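Local coordinates for protein DNA polymerase III beta subunit (Streptococcus pyogenes, PDB 2AVT) that probably closes as a two-subunit ring around DNA and holds the replicative polymerase on its template, as bacterial beta subunits do, at residues A[9-14]-A[80-85]; A[15-20]-A[212-217]; A[223-228]-A[232-237]. All coordinates share one frame; numbering follows the deposited sequence.

Contact 1 (A[9-14]-A[80-85])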
# COMPACT_ATOMS: atom_id res chain seq x y z
N THR A 9 -3.14 18.22 15.67
CA THR A 9 -3.51 18.06 14.27
C THR A 9 -2.77 19.05 13.37
O THR A 9 -2.30 18.68 12.30
CB THR A 9 -5.04 18.21 14.10
OG1 THR A 9 -5.68 17.00 14.54
CG2 THR A 9 -5.40 18.46 12.64
N LEU A 10 -2.66 20.30 13.81
CA LEU A 10 -1.95 21.31 13.02
C LEU A 10 -0.47 20.92 12.85
O LEU A 10 0.08 20.96 11.74
CB LEU A 10 -2.02 22.67 13.72
CG LEU A 10 -1.24 23.85 13.12
CD1 LEU A 10 -2.02 24.46 11.98
CD2 LEU A 10 -1.00 24.90 14.20
N PHE A 11 0.16 20.54 13.95
CA PHE A 11 1.57 20.15 13.97
C PHE A 11 1.83 19.00 13.00
O PHE A 11 2.75 19.06 12.19
CB PHE A 11 1.97 19.76 15.39
CG PHE A 11 3.46 19.80 15.65
CD1 PHE A 11 4.31 20.48 14.80
CD2 PHE A 11 4.00 19.19 16.77
CE1 PHE A 11 5.67 20.57 15.07
CE2 PHE A 11 5.35 19.27 17.05
CZ PHE A 11 6.19 19.97 16.19
N ILE A 12 1.02 17.95 13.10
CA ILE A 12 1.16 16.77 12.25
C ILE A 12 1.08 17.12 10.77
O ILE A 12 1.91 16.67 9.98
CB ILE A 12 0.08 15.71 12.58
CG1 ILE A 12 0.37 15.10 13.96
CG2 ILE A 12 0.07 14.61 11.52
CD1 ILE A 12 -0.68 14.11 14.43
N HIS A 13 0.09 17.92 10.38
CA HIS A 13 -0.04 18.30 8.97
C HIS A 13 1.22 18.98 8.44
O HIS A 13 1.71 18.63 7.38
CB HIS A 13 -1.26 19.20 8.77
CG HIS A 13 -2.57 18.48 8.87
ND1 HIS A 13 -2.85 17.35 8.14
CD2 HIS A 13 -3.67 18.74 9.60
CE1 HIS A 13 -4.07 16.93 8.42
NE2 HIS A 13 -4.59 17.76 9.31
N ALA A 14 1.74 19.94 9.20
CA ALA A 14 2.95 20.66 8.79
C ALA A 14 4.19 19.76 8.77
O ALA A 14 5.07 19.92 7.94
CB ALA A 14 3.19 21.85 9.72
N SER A 80 11.21 10.85 10.94
CA SER A 80 10.19 9.81 10.99
C SER A 80 9.84 9.41 12.41
O SER A 80 8.67 9.22 12.75
CB SER A 80 10.66 8.58 10.21
OG SER A 80 10.61 8.84 8.82
N PHE A 81 10.86 9.30 13.24
CA PHE A 81 10.67 8.93 14.63
C PHE A 81 9.88 10.01 15.39
O PHE A 81 8.92 9.72 16.10
CB PHE A 81 12.04 8.69 15.26
CG PHE A 81 12.00 8.32 16.71
CD1 PHE A 81 11.34 7.18 17.13
CD2 PHE A 81 12.63 9.11 17.65
CE1 PHE A 81 11.31 6.84 18.47
CE2 PHE A 81 12.60 8.77 18.99
CZ PHE A 81 11.94 7.63 19.40
N PHE A 82 10.28 11.27 15.21
CA PHE A 82 9.61 12.36 15.90
C PHE A 82 8.15 12.47 15.52
O PHE A 82 7.28 12.65 16.38
CB PHE A 82 10.30 13.69 15.58
CG PHE A 82 9.64 14.88 16.21
CD1 PHE A 82 9.51 14.97 17.59
CD2 PHE A 82 9.15 15.92 15.42
CE1 PHE A 82 8.92 16.08 18.17
CE2 PHE A 82 8.56 17.03 16.00
CZ PHE A 82 8.44 17.11 17.38
N ILE A 83 7.88 12.35 14.22
CA ILE A 83 6.52 12.43 13.71
C ILE A 83 5.64 11.29 14.22
O ILE A 83 4.48 11.52 14.54
CB ILE A 83 6.51 12.46 12.17
CG1 ILE A 83 7.20 13.73 11.68
CG2 ILE A 83 5.10 12.36 11.66
CD1 ILE A 83 7.34 13.81 10.15
N ASN A 84 6.18 10.07 14.27
CA ASN A 84 5.38 8.95 14.80
C ASN A 84 5.05 9.22 16.28
O ASN A 84 3.95 8.90 16.75
CB ASN A 84 6.14 7.62 14.70
CG ASN A 84 6.33 7.16 13.27
OD1 ASN A 84 5.48 7.39 12.41
ND2 ASN A 84 7.45 6.50 13.00
N ILE A 85 5.99 9.78 17.02
CA ILE A 85 5.74 10.09 18.43
C ILE A 85 4.61 11.13 18.56
O ILE A 85 3.63 10.90 19.29
CB ILE A 85 7.01 10.58 19.12
CG1 ILE A 85 7.91 9.39 19.42
CG2 ILE A 85 6.66 11.31 20.41
CD1 ILE A 85 9.34 9.75 19.58
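Phe11 and Phe82, on two neighbouring helices, meet through the far ends of their rings. The side chains cross at about a right angle, with the ring planes turned 74° apart and the ring centres 5.8 Å from each other. Phe11 CZ lies 3.8 Å from Phe82 CE2, arriving at the rim of the Phe82 ring and close to its plane, and Phe11 CE2 comes equally near Phe82 CZ. Seen from Phe11, Phe82 approaches on a slant, so the pair is neither a true stack nor a T. What joins the helices here is carbon-to-carbon contact through two ring corners.

Both rings get there by the same torsion: each CG stands opposite its backbone N (chi1 178° in Phe82), which carries the ring beyond its own helix and into the gap between the two. Further along, Ile86 packs on both Phe11 and Ile12, while Leu15 packs on Phe82 and Ile83.

The aromatic pair is buried against sheet residues, Ile58 under Phe11 and Leu115 under Phe82. The same helix 79-88 also faces the second subunit, where Phe81 packs on Leu280 and Ile85 on Ile281 of that chain. Two helices laid over beta sheets through an apolar layer are the hallmark of one domain of the DNA-encircling processivity factors, here the N-terminal domain, beside the interface with the second subunit, which probably closes the ring.

Contact 2 (A[15-20]-A[212-217])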
# COMPACT_ATOMS: atom_id res chain seq x y z
N LEU A 15 4.26 18.82 9.71
CA LEU A 15 5.38 17.89 9.79
C LEU A 15 5.40 16.95 8.59
O LEU A 15 6.45 16.72 8.00
CB LEU A 15 5.31 17.07 11.09
CG LEU A 15 5.72 17.80 12.37
CD1 LEU A 15 5.31 16.99 13.62
CD2 LEU A 15 7.22 18.04 12.33
N ASN A 16 4.24 16.41 8.24
CA ASN A 16 4.16 15.49 7.11
C ASN A 16 4.48 16.17 5.79
O ASN A 16 4.91 15.52 4.85
CB ASN A 16 2.78 14.86 7.03
CG ASN A 16 2.53 13.87 8.15
OD1 ASN A 16 3.47 13.37 8.76
ND2 ASN A 16 1.26 13.58 8.42
N THR A 17 4.26 17.48 5.72
CA THR A 17 4.56 18.22 4.50
C THR A 17 6.07 18.36 4.36
O THR A 17 6.63 18.17 3.28
CB THR A 17 3.96 19.63 4.54
OG1 THR A 17 2.53 19.54 4.60
CG2 THR A 17 4.36 20.41 3.30
N THR A 18 6.71 18.73 5.46
CA THR A 18 8.15 18.91 5.50
C THR A 18 8.87 17.59 5.25
O THR A 18 9.91 17.55 4.59
CB THR A 18 8.58 19.47 6.87
OG1 THR A 18 7.82 20.65 7.17
CG2 THR A 18 10.06 19.82 6.86
N LYS A 19 8.30 16.51 5.79
CA LYS A 19 8.86 15.17 5.65
C LYS A 19 8.96 14.74 4.18
O LYS A 19 9.67 13.78 3.85
CB LYS A 19 8.00 14.17 6.44
CG LYS A 19 8.46 12.73 6.38
CD LYS A 19 9.82 12.56 7.02
CE LYS A 19 10.34 11.14 6.85
NZ LYS A 19 10.51 10.82 5.40
N ARG A 20 8.26 15.44 3.29
CA ARG A 20 8.30 15.12 1.86
C ARG A 20 9.73 15.33 1.33
O ARG A 20 10.14 14.71 0.37
CB ARG A 20 7.34 16.01 1.07
CG ARG A 20 5.90 15.99 1.55
CD ARG A 20 5.26 14.65 1.35
NE ARG A 20 5.36 14.21 -0.04
CZ ARG A 20 4.63 13.24 -0.57
NH1 ARG A 20 3.73 12.61 0.17
NH2 ARG A 20 4.80 12.89 -1.84
N SER A 212 3.97 19.53 -6.25
CA SER A 212 2.53 19.33 -6.27
C SER A 212 2.00 18.78 -4.96
O SER A 212 0.89 19.13 -4.53
CB SER A 212 2.15 18.38 -7.41
OG SER A 212 2.38 18.98 -8.67
N ALA A 213 2.79 17.93 -4.32
CA ALA A 213 2.38 17.34 -3.05
C ALA A 213 2.51 18.31 -1.89
O ALA A 213 1.73 18.26 -0.95
CB ALA A 213 3.20 16.07 -2.78
N VAL A 214 3.49 19.20 -1.96
CA VAL A 214 3.73 20.15 -0.88
C VAL A 214 2.83 21.38 -0.86
O VAL A 214 2.38 21.81 0.21
CB VAL A 214 5.20 20.62 -0.90
CG1 VAL A 214 5.44 21.60 0.24
CG2 VAL A 214 6.12 19.41 -0.78
N PHE A 215 2.57 21.97 -2.03
CA PHE A 215 1.71 23.15 -2.09
C PHE A 215 0.26 22.73 -2.30
O PHE A 215 -0.12 22.27 -3.38
CB PHE A 215 2.16 24.10 -3.21
CG PHE A 215 3.47 24.79 -2.92
CD1 PHE A 215 3.50 25.96 -2.18
CD2 PHE A 215 4.68 24.24 -3.35
CE1 PHE A 215 4.70 26.58 -1.88
CE2 PHE A 215 5.88 24.86 -3.04
CZ PHE A 215 5.89 26.03 -2.31
N THR A 216 -0.55 22.88 -1.26
CA THR A 216 -1.97 22.52 -1.32
C THR A 216 -2.75 23.52 -2.17
O THR A 216 -2.36 24.67 -2.33
CB THR A 216 -2.58 22.42 0.09
OG1 THR A 216 -2.13 23.52 0.89
CG2 THR A 216 -2.18 21.11 0.74
N ASP A 217 -3.87 23.05 -2.70
CA ASP A 217 -4.71 23.86 -3.57
C ASP A 217 -5.29 25.13 -2.99
O ASP A 217 -5.67 26.03 -3.73
CB ASP A 217 -5.80 22.97 -4.16
CG ASP A 217 -5.23 21.69 -4.73
OD1 ASP A 217 -4.19 21.78 -5.42
OD2 ASP A 217 -5.80 20.60 -4.49
O HOH W 1 1.47 21.60 2.88
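The guanidinium of Arg20 has the methyl of Ala213 on one face: Ala213 CB stands 3.5 Å above the plane, displaced toward the rim and nearest to Arg20 NH2, at 3.7 Å. Arg20 NE pairs with Glu210, a turn earlier on the helix that carries Ala213. Arg20 CB lies 4.1 Å from Val214 CG2, the two side chains running in opposite directions, and bends at chi2 and chi3 turn the rest of the arginine to bring the guanidinium over Ala213.

Deeper in, Thr17 CG2 presses on Val214 CG1 at 3.5 Å, tight for two methyl groups. The hydroxyl of Thr17, held chiefly by the backbone oxygen of His13, also meets a water 2.9 Å from OG1. That water donates to Val214 O, 2.8 Å away, a carbonyl at the point where the chain leaves the helix, since Phe215 is no longer helical. Below, Val214 packs on Ile54, Ile238 and Phe240.

These partners lie on strands 52-59 and 238-243, which pair where one sheet runs on from the N-terminal into the central domain. Helices 8-18 and 205-214 meet over that seam, the junction of successive domains that recurs in beta-subunit rings.

Contact 3 (A[223-228]-A[232-237])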
# COMPACT_ATOMS: atom_id res chain seq x y z
N GLU A 223 5.58 32.48 -5.67
CA GLU A 223 6.59 33.33 -6.26
C GLU A 223 7.75 32.40 -6.61
O GLU A 223 8.14 31.57 -5.80
CB GLU A 223 7.06 34.37 -5.25
CG GLU A 223 5.99 35.34 -4.81
CD GLU A 223 6.51 36.35 -3.81
OE1 GLU A 223 6.96 35.92 -2.71
OE2 GLU A 223 6.49 37.56 -4.11
N VAL A 224 8.30 32.55 -7.81
CA VAL A 224 9.41 31.71 -8.25
C VAL A 224 10.68 32.55 -8.42
O VAL A 224 10.68 33.54 -9.14
CB VAL A 224 9.09 31.02 -9.61
CG1 VAL A 224 10.16 30.00 -9.95
CG2 VAL A 224 7.73 30.35 -9.54
N PHE A 225 11.76 32.15 -7.74
CA PHE A 225 13.03 32.86 -7.82
C PHE A 225 14.10 31.93 -8.39
O PHE A 225 14.09 30.72 -8.12
CB PHE A 225 13.47 33.35 -6.44
CG PHE A 225 12.48 34.24 -5.77
CD1 PHE A 225 12.50 35.60 -5.99
CD2 PHE A 225 11.51 33.71 -4.93
CE1 PHE A 225 11.57 36.42 -5.38
CE2 PHE A 225 10.59 34.52 -4.32
CZ PHE A 225 10.61 35.88 -4.54
N PHE A 226 15.01 32.48 -9.18
CA PHE A 226 16.07 31.67 -9.78
C PHE A 226 17.47 32.06 -9.34
O PHE A 226 17.74 33.20 -8.98
CB PHE A 226 16.03 31.76 -11.31
CG PHE A 226 14.72 31.38 -11.92
CD1 PHE A 226 13.65 32.27 -11.91
CD2 PHE A 226 14.56 30.16 -12.56
CE1 PHE A 226 12.45 31.94 -12.52
CE2 PHE A 226 13.37 29.82 -13.17
CZ PHE A 226 12.31 30.72 -13.15
N SER A 227 18.35 31.06 -9.37
CA SER A 227 19.76 31.23 -9.05
C SER A 227 20.36 30.24 -10.03
O SER A 227 19.63 29.47 -10.66
CB SER A 227 20.07 30.82 -7.61
OG SER A 227 20.31 29.43 -7.50
N PRO A 228 21.69 30.23 -10.18
CA PRO A 228 22.27 29.28 -11.13
C PRO A 228 22.13 27.82 -10.70
O PRO A 228 21.88 26.93 -11.53
CB PRO A 228 23.74 29.71 -11.20
CG PRO A 228 23.69 31.17 -10.86
CD PRO A 228 22.70 31.20 -9.72
N LEU A 232 13.71 28.55 -6.30
CA LEU A 232 12.94 28.64 -5.08
C LEU A 232 11.48 28.95 -5.38
O LEU A 232 11.17 29.92 -6.07
CB LEU A 232 13.51 29.75 -4.18
CG LEU A 232 12.63 30.33 -3.06
CD1 LEU A 232 12.28 29.28 -2.01
CD2 LEU A 232 13.37 31.48 -2.42
N PHE A 233 10.58 28.08 -4.91
CA PHE A 233 9.15 28.30 -5.07
C PHE A 233 8.71 28.74 -3.69
O PHE A 233 9.00 28.05 -2.70
CB PHE A 233 8.42 27.02 -5.46
CG PHE A 233 8.83 26.45 -6.78
CD1 PHE A 233 9.92 25.61 -6.89
CD2 PHE A 233 8.10 26.74 -7.92
CE1 PHE A 233 10.26 25.06 -8.10
CE2 PHE A 233 8.44 26.19 -9.14
CZ PHE A 233 9.52 25.35 -9.23
N ARG A 234 8.02 29.88 -3.59
CA ARG A 234 7.61 30.39 -2.30
C ARG A 234 6.16 30.87 -2.18
O ARG A 234 5.66 31.61 -3.03
CB ARG A 234 8.55 31.53 -1.89
CG ARG A 234 8.38 31.98 -0.45
CD ARG A 234 9.29 33.15 -0.12
NE ARG A 234 8.94 34.35 -0.87
CZ ARG A 234 9.54 35.53 -0.72
NH1 ARG A 234 10.54 35.66 0.14
NH2 ARG A 234 9.16 36.57 -1.45
N SER A 235 5.51 30.44 -1.10
CA SER A 235 4.15 30.84 -0.79
C SER A 235 4.30 31.66 0.49
O SER A 235 5.41 32.01 0.87
CB SER A 235 3.26 29.62 -0.53
OG SER A 235 3.70 28.88 0.59
N GLU A 236 3.20 31.96 1.15
CA GLU A 236 3.28 32.75 2.38
C GLU A 236 4.06 32.05 3.50
O GLU A 236 4.86 32.67 4.18
CB GLU A 236 1.88 33.09 2.88
CG GLU A 236 1.20 34.20 2.09
CD GLU A 236 2.02 35.47 2.06
OE1 GLU A 236 2.58 35.84 3.11
OE2 GLU A 236 2.10 36.11 0.98
N HIS A 237 3.84 30.76 3.69
CA HIS A 237 4.53 30.06 4.77
C HIS A 237 5.45 28.93 4.33
O HIS A 237 6.07 28.28 5.16
CB HIS A 237 3.51 29.52 5.77
CG HIS A 237 2.56 30.56 6.26
ND1 HIS A 237 1.24 30.62 5.87
CD2 HIS A 237 2.76 31.63 7.07
CE1 HIS A 237 0.67 31.68 6.41
NE2 HIS A 237 1.57 32.31 7.14
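Glu223 OE1 is gripped twice by Arg234 across a pair of antiparallel strands. The main bond comes from Arg234 NH2, 2.6 Å from Glu223 OE1 and with the oxygen nearly in the guanidinium plane. A second, weak bond comes from Arg234 NE, 3.1 Å from the same oxygen. The two side chains lie next to each other and point the same way, their flat ends 25° apart, and NH2 meets OE1 on its syn side but 33° out of the carboxylate plane. A bend at chi3 in the otherwise extended arginine swings NE and NH2 across to the glutamate.

Phe225 closes on the guanidinium from one face. Its ring stands steeply against that group, with Phe225 CZ 3.5 Å from Arg234 NH2 and CE2 also over the flat surface. Next along the same side of the ring, Phe225 CD2 lies 3.8 Å from Leu232 CD2. Thr131 comes against both Phe225 and Arg234.

Underneath, the strands are laced by backbone bonds in two hydrogen-bonded pairs: Glu223 N to Arg234 O and Arg234 N to Glu223 O, both 2.8 Å, then Phe225 N to Leu232 O and Leu232 N to Phe225 O. Between them Val224 and Phe233 form the non-hydrogen-bonded pair, facing the other side of the sheet, where Val224 CG2 comes obliquely to Phe233 CD2, 4.0 Å away, and Phe233 meets Phe211.

This hairpin thus has one oily face turned to a helix and one mixed face. On the mixed face the ring over one face and the carboxylate at the edge probably limit how the guanidinium can turn, and Glu223 probably balances much of its charge.

Contacts 1 and 2 share helix 8-18: its first half serves the buried aromatic meeting within the N-terminal domain, and its end reaches the central domain in a partly exposed, mixed contact with methyls, a bent arginine and a bridging water. They touch directly, Ile83 also lying against Asn16 and Lys19. Contact 3 is different in kind, a buried backbone-bonded hairpin with a salt bridge on one face. It belongs to the sheet beneath contact 2, and Phe215, just past helix 205-214, packs on the backbone oxygen of Phe233 and on Ser235 OG. Contact 1 stays well away from contact 3, their centres about 25 Å apart, and lies near the second subunit.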